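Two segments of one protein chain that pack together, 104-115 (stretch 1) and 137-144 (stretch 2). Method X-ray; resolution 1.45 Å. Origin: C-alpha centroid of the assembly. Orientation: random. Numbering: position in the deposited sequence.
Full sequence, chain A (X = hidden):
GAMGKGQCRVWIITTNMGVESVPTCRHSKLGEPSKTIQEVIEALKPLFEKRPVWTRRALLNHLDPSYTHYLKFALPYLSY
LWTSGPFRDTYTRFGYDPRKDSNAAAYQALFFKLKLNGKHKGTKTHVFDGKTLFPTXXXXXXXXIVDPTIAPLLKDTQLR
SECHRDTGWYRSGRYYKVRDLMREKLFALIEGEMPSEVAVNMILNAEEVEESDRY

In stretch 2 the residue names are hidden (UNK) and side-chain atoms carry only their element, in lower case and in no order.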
# COMPACT_ATOMS: atom_id res chain seq x y z
N ALA A 104 5.47 -2.75 -10.51
CA ALA A 104 4.83 -2.83 -9.21
C ALA A 104 5.57 -2.08 -8.10
O ALA A 104 5.05 -1.96 -6.99
CB ALA A 104 4.64 -4.28 -8.81
N ALA A 105 6.75 -1.52 -8.40
CA ALA A 105 7.37 -0.59 -7.48
C ALA A 105 6.40 0.53 -7.09
O ALA A 105 6.45 1.01 -5.95
CB ALA A 105 8.63 0.02 -8.13
N ALA A 106 5.52 0.91 -7.99
CA ALA A 106 4.56 1.97 -7.71
C ALA A 106 3.49 1.59 -6.67
O ALA A 106 2.79 2.45 -6.14
CB ALA A 106 3.87 2.36 -9.00
N TYR A 107 3.35 0.29 -6.39
CA TYR A 107 2.29 -0.21 -5.52
C TYR A 107 2.83 -0.69 -4.18
O TYR A 107 2.05 -1.13 -3.32
CB TYR A 107 1.51 -1.35 -6.19
CG TYR A 107 1.00 -0.98 -7.55
CD1 TYR A 107 0.34 0.21 -7.74
CD2 TYR A 107 1.26 -1.79 -8.64
CE1 TYR A 107 -0.11 0.58 -9.02
CE2 TYR A 107 0.83 -1.44 -9.90
CZ TYR A 107 0.17 -0.26 -10.06
OH TYR A 107 -0.26 0.04 -11.36
N GLN A 108 4.14 -0.59 -3.96
CA GLN A 108 4.71 -1.00 -2.68
C GLN A 108 4.10 -0.20 -1.53
O GLN A 108 3.74 0.97 -1.70
CB GLN A 108 6.23 -0.84 -2.66
CG GLN A 108 6.90 -1.85 -3.55
CD GLN A 108 8.40 -1.89 -3.52
OE1 GLN A 108 9.02 -2.18 -4.57
NE2 GLN A 108 9.02 -1.63 -2.38
N ALA A 109 3.97 -0.87 -0.38
CA ALA A 109 3.40 -0.32 0.84
C ALA A 109 4.44 -0.08 1.89
O ALA A 109 5.33 -0.92 2.10
CB ALA A 109 2.36 -1.31 1.39
N LEU A 110 4.38 1.10 2.51
CA LEU A 110 5.24 1.42 3.64
C LEU A 110 4.37 1.56 4.88
O LEU A 110 3.41 2.34 4.88
CB LEU A 110 6.03 2.70 3.39
CG LEU A 110 7.08 2.62 2.28
CD1 LEU A 110 6.53 3.21 1.04
CD2 LEU A 110 8.29 3.37 2.72
N PHE A 111 4.68 0.76 5.90
CA PHE A 111 3.93 0.72 7.15
C PHE A 111 4.71 1.50 8.20
O PHE A 111 5.96 1.41 8.27
CB PHE A 111 3.74 -0.73 7.66
CG PHE A 111 3.27 -0.82 9.09
CD1 PHE A 111 1.96 -0.54 9.44
CD2 PHE A 111 4.15 -1.21 10.08
CE1 PHE A 111 1.54 -0.64 10.76
CE2 PHE A 111 3.74 -1.31 11.40
CZ PHE A 111 2.44 -1.02 11.74
N PHE A 112 3.99 2.25 9.02
CA PHE A 112 4.61 3.04 10.07
C PHE A 112 4.01 2.67 11.40
O PHE A 112 2.80 2.65 11.56
CB PHE A 112 4.44 4.52 9.77
CG PHE A 112 5.10 4.92 8.50
CD1 PHE A 112 4.42 4.83 7.30
CD2 PHE A 112 6.42 5.30 8.50
CE1 PHE A 112 5.07 5.13 6.12
CE2 PHE A 112 7.07 5.59 7.31
CZ PHE A 112 6.38 5.52 6.15
N LYS A 113 4.89 2.37 12.35
CA LYS A 113 4.44 1.97 13.67
C LYS A 113 4.45 3.18 14.56
O LYS A 113 5.40 3.41 15.31
CB LYS A 113 5.34 0.88 14.25
CG LYS A 113 4.84 0.39 15.60
CD LYS A 113 5.73 -0.70 16.17
CE LYS A 113 5.27 -1.11 17.56
NZ LYS A 113 6.10 -2.21 18.12
N LEU A 114 3.40 3.98 14.47
CA LEU A 114 3.30 5.19 15.27
C LEU A 114 1.96 5.23 15.97
O LEU A 114 1.04 4.50 15.62
CB LEU A 114 3.48 6.44 14.40
CG LEU A 114 4.83 6.66 13.71
CD1 LEU A 114 4.77 7.91 12.85
CD2 LEU A 114 5.99 6.78 14.69
N LYS A 115 1.85 6.13 16.94
CA LYS A 115 0.69 6.18 17.82
C LYS A 115 -0.42 7.02 17.21
O LYS A 115 -0.80 8.06 17.76
CB LYS A 115 1.11 6.72 19.19
CG LYS A 115 1.98 5.75 19.99
CD LYS A 115 2.19 6.21 21.44
CE LYS A 115 3.57 6.84 21.66
NZ LYS A 115 3.55 7.92 22.68
N UNK A 137 -4.23 6.90 8.81
CA UNK A 137 -3.67 5.80 8.05
C UNK A 137 -2.24 5.53 8.45
O UNK A 137 -1.47 6.47 8.71
c UNK A 137 -3.39 5.06 5.68
o UNK A 137 -3.73 3.89 5.97
n UNK A 137 -2.71 5.37 4.58
c UNK A 137 -3.72 6.19 6.58
N UNK A 138 -1.86 4.25 8.49
CA UNK A 138 -0.47 3.94 8.81
C UNK A 138 0.22 3.11 7.74
O UNK A 138 1.37 2.75 7.91
c UNK A 138 0.28 5.22 11.65
c UNK A 138 -0.77 4.11 11.35
n UNK A 138 -0.11 6.03 12.81
c UNK A 138 -0.84 7.14 12.74
n UNK A 138 -1.26 7.58 11.56
n UNK A 138 -1.16 7.80 13.84
c UNK A 138 -0.35 3.22 10.15
N UNK A 139 -0.48 2.80 6.65
CA UNK A 139 0.13 2.07 5.54
C UNK A 139 -0.12 2.87 4.26
O UNK A 139 -1.27 3.12 3.91
c UNK A 139 0.31 -0.06 4.22
c UNK A 139 -0.30 -0.16 6.63
c UNK A 139 -0.42 0.64 5.34
N UNK A 140 0.95 3.32 3.61
CA UNK A 140 0.85 4.16 2.41
C UNK A 140 1.48 3.45 1.24
O UNK A 140 2.60 2.95 1.34
c UNK A 140 -0.71 8.04 4.23
c UNK A 140 -0.09 7.25 3.29
o UNK A 140 -1.01 8.75 6.49
c UNK A 140 0.61 7.05 5.94
c UNK A 140 0.89 6.36 3.66
c UNK A 140 1.57 5.50 2.63
c UNK A 140 1.23 6.27 4.99
c UNK A 140 -0.35 7.93 5.54
N UNK A 141 0.78 3.47 0.12
CA UNK A 141 1.35 2.95 -1.11
C UNK A 141 2.08 4.05 -1.89
O UNK A 141 1.68 5.21 -1.87
c UNK A 141 -1.21 0.38 -2.37
c UNK A 141 0.29 2.34 -1.99
c UNK A 141 -0.21 1.00 -1.43
n UNK A 141 -0.77 -0.38 -3.33
o UNK A 141 -2.42 0.64 -2.22
N UNK A 142 3.16 3.67 -2.57
CA UNK A 142 3.99 4.65 -3.27
C UNK A 142 3.21 5.55 -4.22
O UNK A 142 3.43 6.77 -4.25
c UNK A 142 6.11 3.34 -2.96
c UNK A 142 5.81 4.85 -5.02
c UNK A 142 5.12 3.93 -3.99
N UNK A 143 2.33 4.98 -5.01
CA UNK A 143 1.55 5.74 -5.98
C UNK A 143 0.65 6.79 -5.35
O UNK A 143 0.17 7.68 -6.07
s UNK A 143 -0.40 3.69 -5.95
c UNK A 143 0.74 4.78 -6.86
N UNK A 144 0.41 6.67 -4.04
CA UNK A 144 -0.44 7.61 -3.32
C UNK A 144 0.39 8.65 -2.56
O UNK A 144 -0.19 9.46 -1.82
o UNK A 144 -2.58 4.84 -2.42
o UNK A 144 -2.66 6.13 -4.21
c UNK A 144 -2.26 5.86 -3.06
c UNK A 144 -1.35 6.86 -2.36

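Position 137 carries four side-chain atoms, two carbons with one oxygen and one nitrogen on the second, and none reaches stretch 1. A planar end with one oxygen and one nitrogen would suit an amide, and the pattern of bonds agrees: the nitrogen donates to the backbone O of position 139 and the oxygen weakly accepts from its N. This is Asn137.

At position 138 three carbons lead to a nitrogen and then to a carbon bearing two more nitrogens, a guanidinium. The chain nitrogen lies 3.4 Å from Leu114 O, and the backbone O accepts from Phe112 N at 2.9 Å. The residue is Arg138; its NE makes a weak hydrogen bond to Leu114 O, while NH1 turns back to Asn137 O.

Position 139 has three carbons, one branching into two directly at the backbone. One branch lies 3.7 Å from Ala109 CB, the other 3.6 Å from Phe111 CD1, at the edge of that ring. A beta-branched, wholly carbon side chain of this size is Val139.

Position 140 shows one carbon and a six-carbon ring bearing an oxygen, a phenol, with a ring carbon 4.2 Å from Phe112 CE1. This is Tyr140. Its backbone pairs with Leu110 in both directions, Leu110 N to Tyr140 O at 2.8 Å and Tyr140 N to Leu110 O at 2.9 Å.

At position 141 there are three carbons in a row. The third carries both an oxygen and a nitrogen, an amide, and the chain of three carbons makes this Gln141. Its NE2 donates a nearly straight hydrogen bond to Tyr107 O at 2.9 Å.

Position 142 again has three carbons branching at CB, pointing toward stretch 1. One methyl lies 4.0 Å from Leu110 CD1. This is Val142, whose N donates to Gln108 O at 2.9 Å.

Position 143 has one carbon and one sulfur, the sulfur 4.0 Å from Tyr107 CD1 at the ring edge: Cys143. Its N donates to Ala106 O at 2.8 Å.

Position 144 has two carbons, the second carrying two oxygens, a carboxylate that makes no contact with stretch 1. It is Asp144.

The contact rests on a short antiparallel pairing of strands 109-111 and 139-141. Ala109, Phe111, Val139 and Gln141 share one face, Leu110 and Tyr140 the other. Beyond the strands, Val142 and Cys143 extend the backbone bonding to Gln108 and Ala106, the Gln141 amide holds Tyr107 O, and Arg138 reaches along Leu114 at the far end.

Stretch 2 137-144: NRVYQVCD
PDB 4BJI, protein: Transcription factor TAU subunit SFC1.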